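Carbohydrate kinase (Agrobacterium tumefaciens, PDB 2NWH) probably phosphorylates a sugar or related small molecule with ATP, as a carbohydrate kinase of the pfkB (ribokinase-like) family. Local coordinates at residues R57-R62 with E81-T86; F85-R90 with M112-L117. All coordinates share one frame; numbering follows the deposited sequence.

Interaction 1: R57-R62 with E81-T86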
ATOM      1  N   ARG A  57      11.820  -2.568  -6.749  1.00 13.81           N
ATOM      2  CA  ARG A  57      12.742  -1.556  -6.214  1.00 14.70           C
ATOM      3  C   ARG A  57      11.897  -0.465  -5.532  1.00 14.88           C
ATOM      4  O   ARG A  57      10.771  -0.168  -5.984  1.00 16.49           O
ATOM      5  CB  ARG A  57      13.600  -0.966  -7.350  1.00 15.98           C
ATOM      6  CG  ARG A  57      14.399   0.284  -6.969  1.00 15.89           C
ATOM      7  CD  ARG A  57      15.147   0.788  -8.173  1.00 16.73           C
ATOM      8  NE  ARG A  57      16.013   1.940  -7.886  1.00 16.17           N
ATOM      9  CZ  ARG A  57      16.731   2.561  -8.821  1.00 19.91           C
ATOM     10  NH1 ARG A  57      16.628   2.194 -10.084  1.00 17.59           N
ATOM     11  NH2 ARG A  57      17.516   3.575  -8.502  1.00 20.00           N
ATOM     12  N   ILE A  58      12.411   0.117  -4.451  1.00 13.94           N
ATOM     13  CA  ILE A  58      11.693   1.236  -3.784  1.00 13.95           C
ATOM     14  C   ILE A  58      12.604   2.461  -3.594  1.00 14.19           C
ATOM     15  O   ILE A  58      13.782   2.326  -3.254  1.00 16.68           O
ATOM     16  CB  ILE A  58      11.011   0.827  -2.429  1.00 14.59           C
ATOM     17  CG1 ILE A  58      10.161   1.997  -1.860  1.00  9.99           C
ATOM     18  CG2 ILE A  58      12.067   0.295  -1.354  1.00 16.41           C
ATOM     19  CD1 ILE A  58       9.191   1.524  -0.755  1.00 15.99           C
ATOM     20  N   ILE A  59      12.029   3.644  -3.791  1.00 13.90           N
ATOM     21  CA  ILE A  59      12.688   4.908  -3.477  1.00 14.29           C
ATOM     22  C   ILE A  59      11.813   5.582  -2.407  1.00 14.74           C
ATOM     23  O   ILE A  59      10.646   5.966  -2.682  1.00 14.81           O
ATOM     24  CB  ILE A  59      12.751   5.810  -4.709  1.00 15.38           C
ATOM     25  CG1 ILE A  59      13.553   5.157  -5.829  1.00 14.26           C
ATOM     26  CG2 ILE A  59      13.477   7.200  -4.363  1.00 16.22           C
ATOM     27  CD1 ILE A  59      13.380   5.948  -7.205  1.00 16.78           C
ATOM     28  N   ALA A  60      12.353   5.648  -1.178  1.00 15.42           N
ATOM     29  CA  ALA A  60      11.689   6.350  -0.081  1.00 15.95           C
ATOM     30  C   ALA A  60      12.648   7.336   0.596  1.00 15.25           C
ATOM     31  O   ALA A  60      13.839   7.013   0.762  1.00 17.29           O
ATOM     32  CB  ALA A  60      11.192   5.363   0.922  1.00 15.80           C
ATOM     33  N   PRO A  61      12.140   8.498   1.037  1.00 16.51           N
ATOM     34  CA  PRO A  61      12.974   9.421   1.848  1.00 17.38           C
ATOM     35  C   PRO A  61      13.464   8.644   3.059  1.00 17.36           C
ATOM     36  O   PRO A  61      12.711   7.840   3.643  1.00 19.82           O
ATOM     37  CB  PRO A  61      12.000  10.529   2.246  1.00 16.33           C
ATOM     38  CG  PRO A  61      11.021  10.593   1.063  1.00 17.44           C
ATOM     39  CD  PRO A  61      10.780   9.055   0.844  1.00 16.73           C
ATOM     40  N   ARG A  62      14.739   8.794   3.383  1.00 17.70           N
ATOM     41  CA  ARG A  62      15.360   7.980   4.422  1.00 17.50           C
ATOM     42  C   ARG A  62      16.300   8.886   5.225  1.00 18.06           C
ATOM     43  O   ARG A  62      16.982   9.727   4.659  1.00 18.58           O
ATOM     44  CB  ARG A  62      16.176   6.879   3.772  1.00 17.64           C
ATOM     45  CG  ARG A  62      16.952   5.966   4.685  1.00 18.66           C
ATOM     46  CD  ARG A  62      16.043   4.997   5.511  1.00 20.22           C
ATOM     47  NE  ARG A  62      15.085   4.280   4.623  1.00 21.27           N
ATOM     48  CZ  ARG A  62      15.398   3.280   3.791  1.00 20.76           C
ATOM     49  NH1 ARG A  62      16.636   2.790   3.700  1.00 19.72           N
ATOM     50  NH2 ARG A  62      14.445   2.762   3.020  1.00 17.66           N
ATOM     51  N   GLU A  81      14.841  -4.278  -3.706  1.00 18.30           N
ATOM     52  CA  GLU A  81      15.987  -3.379  -3.896  1.00 18.85           C
ATOM     53  C   GLU A  81      15.677  -2.010  -3.285  1.00 18.52           C
ATOM     54  O   GLU A  81      14.778  -1.304  -3.726  1.00 18.04           O
ATOM     55  CB  GLU A  81      16.347  -3.251  -5.377  1.00 19.25           C
ATOM     56  CG  GLU A  81      17.619  -2.375  -5.617  1.00 20.58           C
ATOM     57  CD  GLU A  81      17.869  -2.040  -7.096  1.00 26.21           C
ATOM     58  OE1 GLU A  81      17.019  -2.395  -7.952  1.00 28.09           O
ATOM     59  OE2 GLU A  81      18.911  -1.398  -7.391  1.00 28.13           O
ATOM     60  N   ASP A  82      16.405  -1.669  -2.238  1.00 18.62           N
ATOM     61  CA  ASP A  82      16.205  -0.419  -1.491  1.00 20.12           C
ATOM     62  C   ASP A  82      17.189   0.593  -2.022  1.00 18.92           C
ATOM     63  O   ASP A  82      18.388   0.475  -1.751  1.00 19.82           O
ATOM     64  CB  ASP A  82      16.550  -0.621  -0.021  1.00 20.77           C
ATOM     65  CG  ASP A  82      16.256   0.616   0.824  1.00 23.51           C
ATOM     66  OD1 ASP A  82      15.147   1.195   0.694  1.00 22.78           O
ATOM     67  OD2 ASP A  82      17.130   0.988   1.642  1.00 22.79           O
ATOM     68  N   THR A  83      16.699   1.581  -2.757  1.00 17.63           N
ATOM     69  CA  THR A  83      17.562   2.713  -3.181  1.00 16.72           C
ATOM     70  C   THR A  83      16.968   3.993  -2.585  1.00 17.07           C
ATOM     71  O   THR A  83      16.186   4.662  -3.212  1.00 16.03           O
ATOM     72  CB  THR A  83      17.716   2.802  -4.747  1.00 18.05           C
ATOM     73  OG1 THR A  83      16.442   2.958  -5.371  1.00 16.30           O
ATOM     74  CG2 THR A  83      18.376   1.548  -5.337  1.00 18.70           C
ATOM     75  N   PRO A  84      17.321   4.318  -1.333  1.00 17.24           N
ATOM     76  CA  PRO A  84      16.640   5.383  -0.594  1.00 17.19           C
ATOM     77  C   PRO A  84      17.036   6.778  -1.044  1.00 17.25           C
ATOM     78  O   PRO A  84      18.166   7.007  -1.562  1.00 17.62           O
ATOM     79  CB  PRO A  84      17.085   5.134   0.857  1.00 17.24           C
ATOM     80  CG  PRO A  84      18.485   4.554   0.691  1.00 18.03           C
ATOM     81  CD  PRO A  84      18.377   3.661  -0.525  1.00 17.71           C
ATOM     82  N   PHE A  85      16.112   7.722  -0.852  1.00 18.08           N
ATOM     83  CA  PHE A  85      16.425   9.161  -1.008  1.00 17.30           C
ATOM     84  C   PHE A  85      16.964   9.633   0.346  1.00 16.70           C
ATOM     85  O   PHE A  85      16.232  10.148   1.186  1.00 16.51           O
ATOM     86  CB  PHE A  85      15.194   9.974  -1.472  1.00 17.32           C
ATOM     87  CG  PHE A  85      15.543  11.167  -2.375  1.00 19.13           C
ATOM     88  CD1 PHE A  85      14.844  11.380  -3.563  1.00 19.11           C
ATOM     89  CD2 PHE A  85      16.581  12.044  -2.035  1.00 20.84           C
ATOM     90  CE1 PHE A  85      15.154  12.455  -4.431  1.00 20.56           C
ATOM     91  CE2 PHE A  85      16.891  13.143  -2.863  1.00 20.49           C
ATOM     92  CZ  PHE A  85      16.191  13.346  -4.078  1.00 21.21           C
ATOM     93  N   THR A  86      18.258   9.425   0.566  1.00 17.39           N
ATOM     94  CA  THR A  86      18.897   9.595   1.906  1.00 18.46           C
ATOM     95  C   THR A  86      19.229  11.034   2.229  1.00 18.35           C
ATOM     96  O   THR A  86      19.845  11.745   1.384  1.00 17.79           O
ATOM     97  CB  THR A  86      20.221   8.766   1.988  1.00 17.99           C
ATOM     98  OG1 THR A  86      19.903   7.391   1.742  1.00 19.71           O
ATOM     99  CG2 THR A  86      20.904   8.874   3.353  1.00 17.87           C
TER
HETATM  100  O   HOH W   1      14.229   3.409  -0.570  1.00 21.41           O
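Arg62 and Asp82 reach tip to tip across two parallel strands in an end-on salt bridge of two hydrogen bonds, one to each carboxylate oxygen. Arg62 NH1 lies 2.8 Å from Asp82 OD2 and Arg62 NH2 2.9 Å from Asp82 OD1; each oxygen uses its syn lone pair, and guanidinium and carboxylate are nearly coplanar, 12° apart. Arginine suits the place because its chain, bent at chi2 and chi3, can fold back along the strands, laying one guanidinium face against Pro84 CB. On the other face of the sheet Arg57 runs extended beside Glu81, and Thr83 OG1 lies in its guanidinium plane, at the edge where the NE-H points (NE to OG1 2.7 Å, 170°). Thr83 sets OG1 between its backbone N and carbonyl carbon (chi1 59°), turning the hydroxyl to Arg57. The backbone ladder has two halves, Ile58 N to Glu81 O with Thr83 N to Ile58 O, and Phe85 N to Ala60 O with Arg62 N to Phe85 O; between them Ala60 N donates to a water that donates to Ile58 O and Asp82 OD1. The pair closes the beta-alpha-beta unit 55-63, 66-77, 81-87: Arg62 and Asp82 lie against its helix, whereas Arg57 and Ile59 meet Ala131 of helix 126-134.

Interaction 2: F85-R90 with M112-L117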
ATOM      1  N   PHE A  85      16.112   7.722  -0.852  1.00 18.08           N
ATOM      2  CA  PHE A  85      16.425   9.161  -1.008  1.00 17.30           C
ATOM      3  C   PHE A  85      16.964   9.633   0.346  1.00 16.70           C
ATOM      4  O   PHE A  85      16.232  10.148   1.186  1.00 16.51           O
ATOM      5  CB  PHE A  85      15.194   9.974  -1.472  1.00 17.32           C
ATOM      6  CG  PHE A  85      15.543  11.167  -2.375  1.00 19.13           C
ATOM      7  CD1 PHE A  85      14.844  11.380  -3.563  1.00 19.11           C
ATOM      8  CD2 PHE A  85      16.581  12.044  -2.035  1.00 20.84           C
ATOM      9  CE1 PHE A  85      15.154  12.455  -4.431  1.00 20.56           C
ATOM     10  CE2 PHE A  85      16.891  13.143  -2.863  1.00 20.49           C
ATOM     11  CZ  PHE A  85      16.191  13.346  -4.078  1.00 21.21           C
ATOM     12  N   THR A  86      18.258   9.425   0.566  1.00 17.39           N
ATOM     13  CA  THR A  86      18.897   9.595   1.906  1.00 18.46           C
ATOM     14  C   THR A  86      19.229  11.034   2.229  1.00 18.35           C
ATOM     15  O   THR A  86      19.845  11.745   1.384  1.00 17.79           O
ATOM     16  CB  THR A  86      20.221   8.766   1.988  1.00 17.99           C
ATOM     17  OG1 THR A  86      19.903   7.391   1.742  1.00 19.71           O
ATOM     18  CG2 THR A  86      20.904   8.874   3.353  1.00 17.87           C
ATOM     19  N   PHE A  87      18.835  11.470   3.439  1.00 17.70           N
ATOM     20  CA  PHE A  87      19.211  12.788   3.983  1.00 18.86           C
ATOM     21  C   PHE A  87      19.941  12.565   5.282  1.00 18.13           C
ATOM     22  O   PHE A  87      19.330  12.301   6.316  1.00 17.88           O
ATOM     23  CB  PHE A  87      18.000  13.699   4.192  1.00 18.16           C
ATOM     24  CG  PHE A  87      17.245  13.924   2.939  1.00 19.79           C
ATOM     25  CD1 PHE A  87      17.665  14.905   2.037  1.00 21.13           C
ATOM     26  CD2 PHE A  87      16.150  13.117   2.631  1.00 19.01           C
ATOM     27  CE1 PHE A  87      16.986  15.113   0.809  1.00 23.36           C
ATOM     28  CE2 PHE A  87      15.428  13.323   1.409  1.00 18.55           C
ATOM     29  CZ  PHE A  87      15.873  14.309   0.507  1.00 21.89           C
ATOM     30  N   LEU A  88      21.268  12.584   5.181  1.00 18.34           N
ATOM     31  CA  LEU A  88      22.122  12.043   6.238  1.00 19.21           C
ATOM     32  C   LEU A  88      21.966  12.771   7.565  1.00 20.18           C
ATOM     33  O   LEU A  88      22.052  12.135   8.650  1.00 21.21           O
ATOM     34  CB  LEU A  88      23.587  12.045   5.781  1.00 19.47           C
ATOM     35  CG  LEU A  88      23.923  10.923   4.788  1.00 19.77           C
ATOM     36  CD1 LEU A  88      25.422  11.093   4.379  1.00 21.26           C
ATOM     37  CD2 LEU A  88      23.685   9.520   5.428  1.00 19.71           C
ATOM     38  N   ASP A  89      21.657  14.066   7.490  1.00 19.64           N
ATOM     39  CA  ASP A  89      21.379  14.903   8.682  1.00 21.04           C
ATOM     40  C   ASP A  89      20.015  14.658   9.360  1.00 21.35           C
ATOM     41  O   ASP A  89      19.740  15.197  10.433  1.00 21.52           O
ATOM     42  CB  ASP A  89      21.461  16.396   8.311  1.00 21.77           C
ATOM     43  CG  ASP A  89      20.515  16.786   7.178  1.00 24.98           C
ATOM     44  OD1 ASP A  89      20.548  16.123   6.108  1.00 27.10           O
ATOM     45  OD2 ASP A  89      19.741  17.776   7.341  1.00 28.26           O
ATOM     46  N   ARG A  90      19.141  13.868   8.747  1.00 20.76           N
ATOM     47  CA  ARG A  90      17.756  13.768   9.243  1.00 19.59           C
ATOM     48  C   ARG A  90      17.422  12.396   9.784  1.00 19.24           C
ATOM     49  O   ARG A  90      18.203  11.426   9.632  1.00 18.55           O
ATOM     50  CB  ARG A  90      16.744  14.125   8.151  1.00 19.64           C
ATOM     51  CG  ARG A  90      16.871  15.570   7.535  1.00 22.63           C
ATOM     52  CD  ARG A  90      16.240  16.647   8.442  1.00 23.21           C
ATOM     53  NE  ARG A  90      14.877  16.233   8.854  1.00 29.70           N
ATOM     54  CZ  ARG A  90      13.750  16.720   8.313  1.00 29.23           C
ATOM     55  NH1 ARG A  90      13.830  17.681   7.388  1.00 31.51           N
ATOM     56  NH2 ARG A  90      12.554  16.287   8.714  1.00 25.79           N
ATOM     57  N   MET A 112       6.137  12.078  10.293  1.00 18.31           N
ATOM     58  CA  MET A 112       6.255  11.769   8.875  1.00 19.25           C
ATOM     59  C   MET A 112       6.860  12.947   8.054  1.00 20.23           C
ATOM     60  O   MET A 112       6.771  12.940   6.823  1.00 19.78           O
ATOM     61  CB  MET A 112       4.889  11.398   8.304  1.00 19.22           C
ATOM     62  CG  MET A 112       4.215  10.134   8.910  1.00 21.91           C
ATOM     63  SD  MET A 112       5.155   8.622   8.632  1.00 15.14           S
ATOM     64  CE  MET A 112       5.301   8.034  10.245  1.00 25.96           C
ATOM     65  N   ASP A 113       7.447  13.944   8.733  1.00 20.04           N
ATOM     66  CA  ASP A 113       7.865  15.163   8.071  1.00 20.35           C
ATOM     67  C   ASP A 113       8.908  14.941   6.999  1.00 18.56           C
ATOM     68  O   ASP A 113       8.988  15.745   6.066  1.00 17.25           O
ATOM     69  CB  ASP A 113       8.417  16.201   9.060  1.00 21.17           C
ATOM     70  CG  ASP A 113       7.345  16.733  10.039  1.00 25.88           C
ATOM     71  OD1 ASP A 113       6.110  16.703   9.745  1.00 27.51           O
ATOM     72  OD2 ASP A 113       7.770  17.210  11.100  1.00 28.85           O
ATOM     73  N   LEU A 114       9.734  13.901   7.128  1.00 17.21           N
ATOM     74  CA  LEU A 114      10.786  13.705   6.112  1.00 16.89           C
ATOM     75  C   LEU A 114      10.221  13.613   4.700  1.00 17.84           C
ATOM     76  O   LEU A 114      10.892  14.039   3.758  1.00 15.75           O
ATOM     77  CB  LEU A 114      11.676  12.505   6.426  1.00 16.91           C
ATOM     78  CG  LEU A 114      13.014  12.508   5.658  1.00 16.66           C
ATOM     79  CD1 LEU A 114      13.971  13.664   6.112  1.00 20.19           C
ATOM     80  CD2 LEU A 114      13.692  11.194   5.816  1.00 17.13           C
ATOM     81  N   TYR A 115       8.993  13.079   4.548  1.00 17.77           N
ATOM     82  CA  TYR A 115       8.382  12.939   3.187  1.00 19.04           C
ATOM     83  C   TYR A 115       8.213  14.274   2.464  1.00 19.01           C
ATOM     84  O   TYR A 115       8.182  14.323   1.232  1.00 17.64           O
ATOM     85  CB  TYR A 115       7.020  12.197   3.248  1.00 18.65           C
ATOM     86  CG  TYR A 115       7.137  10.788   3.826  1.00 20.83           C
ATOM     87  CD1 TYR A 115       8.232   9.997   3.507  1.00 22.93           C
ATOM     88  CD2 TYR A 115       6.154  10.259   4.653  1.00 22.90           C
ATOM     89  CE1 TYR A 115       8.383   8.701   4.012  1.00 24.56           C
ATOM     90  CE2 TYR A 115       6.291   8.946   5.181  1.00 23.46           C
ATOM     91  CZ  TYR A 115       7.429   8.193   4.845  1.00 22.26           C
ATOM     92  OH  TYR A 115       7.614   6.910   5.280  1.00 24.88           O
ATOM     93  N   LYS A 116       8.090  15.354   3.228  1.00 19.67           N
ATOM     94  CA  LYS A 116       7.976  16.710   2.647  1.00 19.81           C
ATOM     95  C   LYS A 116       9.206  17.104   1.849  1.00 19.73           C
ATOM     96  O   LYS A 116       9.112  18.010   1.027  1.00 19.07           O
ATOM     97  CB  LYS A 116       7.742  17.778   3.729  1.00 19.61           C
ATOM     98  CG  LYS A 116       6.550  17.434   4.631  1.00 24.63           C
ATOM     99  CD  LYS A 116       6.242  18.548   5.597  1.00 30.62           C
ATOM    100  CE  LYS A 116       4.856  18.346   6.139  1.00 33.86           C
ATOM    101  NZ  LYS A 116       4.927  17.408   7.277  1.00 40.28           N
ATOM    102  N   LEU A 117      10.335  16.423   2.077  1.00 18.79           N
ATOM    103  CA  LEU A 117      11.565  16.699   1.307  1.00 19.87           C
ATOM    104  C   LEU A 117      11.536  16.099  -0.085  1.00 19.72           C
ATOM    105  O   LEU A 117      12.357  16.467  -0.941  1.00 19.52           O
ATOM    106  CB  LEU A 117      12.804  16.184   2.040  1.00 19.94           C
ATOM    107  CG  LEU A 117      13.127  16.849   3.392  1.00 20.99           C
ATOM    108  CD1 LEU A 117      14.473  16.331   3.912  1.00 22.64           C
ATOM    109  CD2 LEU A 117      13.110  18.359   3.368  1.00 23.75           C
TER
HETATM  110  O   HOH W   2      10.584  17.889   6.520  1.00 29.69           O
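Phe87, the first residue of 85-90 to make a substantial contact with 112-117, starts its side chain toward that segment and, with CG anti to its carbonyl carbon (chi1 -58°), presents one ring face to Leu117. Leu117 CD1 sits over the centre of this face in a CH-pi contact, 3.8 Å from the centroid of the Phe87 ring and only 9° off the normal. A flat aromatic suits this place because it offers a broad apolar face to a methyl of the branched leucine; Leu117 CB lies near CE2 and CZ, at the outer end of the ring, and Leu114 CD1 approaches Phe87 CD2 obliquely at 4.1 Å. Next comes a type I turn from Phe87 to Arg90, closed by Arg90 N and Phe87 O at 2.9 Å, which brings the arginine back to the partner segment. Bent at chi2 and chi3, the Arg90 chain passes Leu114 in the opposite direction: Arg90 CB touches Leu114 CD1 at 3.5 Å, and the same methyl lies over the centre of one guanidinium face. Leucine suits its place here, since one methyl can pack on both the aliphatic and the flat part of the arginine. Where polar atoms meet, a water hydrogen-bonded to Asp113 O (2.7 Å) accepts a weak bond from Arg90 NH2. This surface contact joins the end of strand 81-87 to the loop between strand 105-111 and helix 120-123; Arg122 touches Phe87, and Pro61 of strand 55-63 touches Leu114.

Overall arrangement
Strand 81-87 carries both contacts, whose centres lie about 11 Å apart and which share Phe85 and Thr86. Interaction 1 ties this outermost strand to 55-63 in the large sheet; interaction 2 takes up the same strand at its far end, around Phe87, and the turn that follows, and sets them against the loop 112-117. The two are joined directly: Arg62 O lies 2.8 Å from Phe87 N, probably a hydrogen bond that continues the ladder, and Leu114 CD2 packs on Arg62 C at 3.5 Å, while Pro61 CG meets Tyr115 CD1 at 3.8 Å. Phe118 adds an edge-to-face ring contact with Phe85. Neither contact includes Asp249 or Thr251, the residues at the sodium ion.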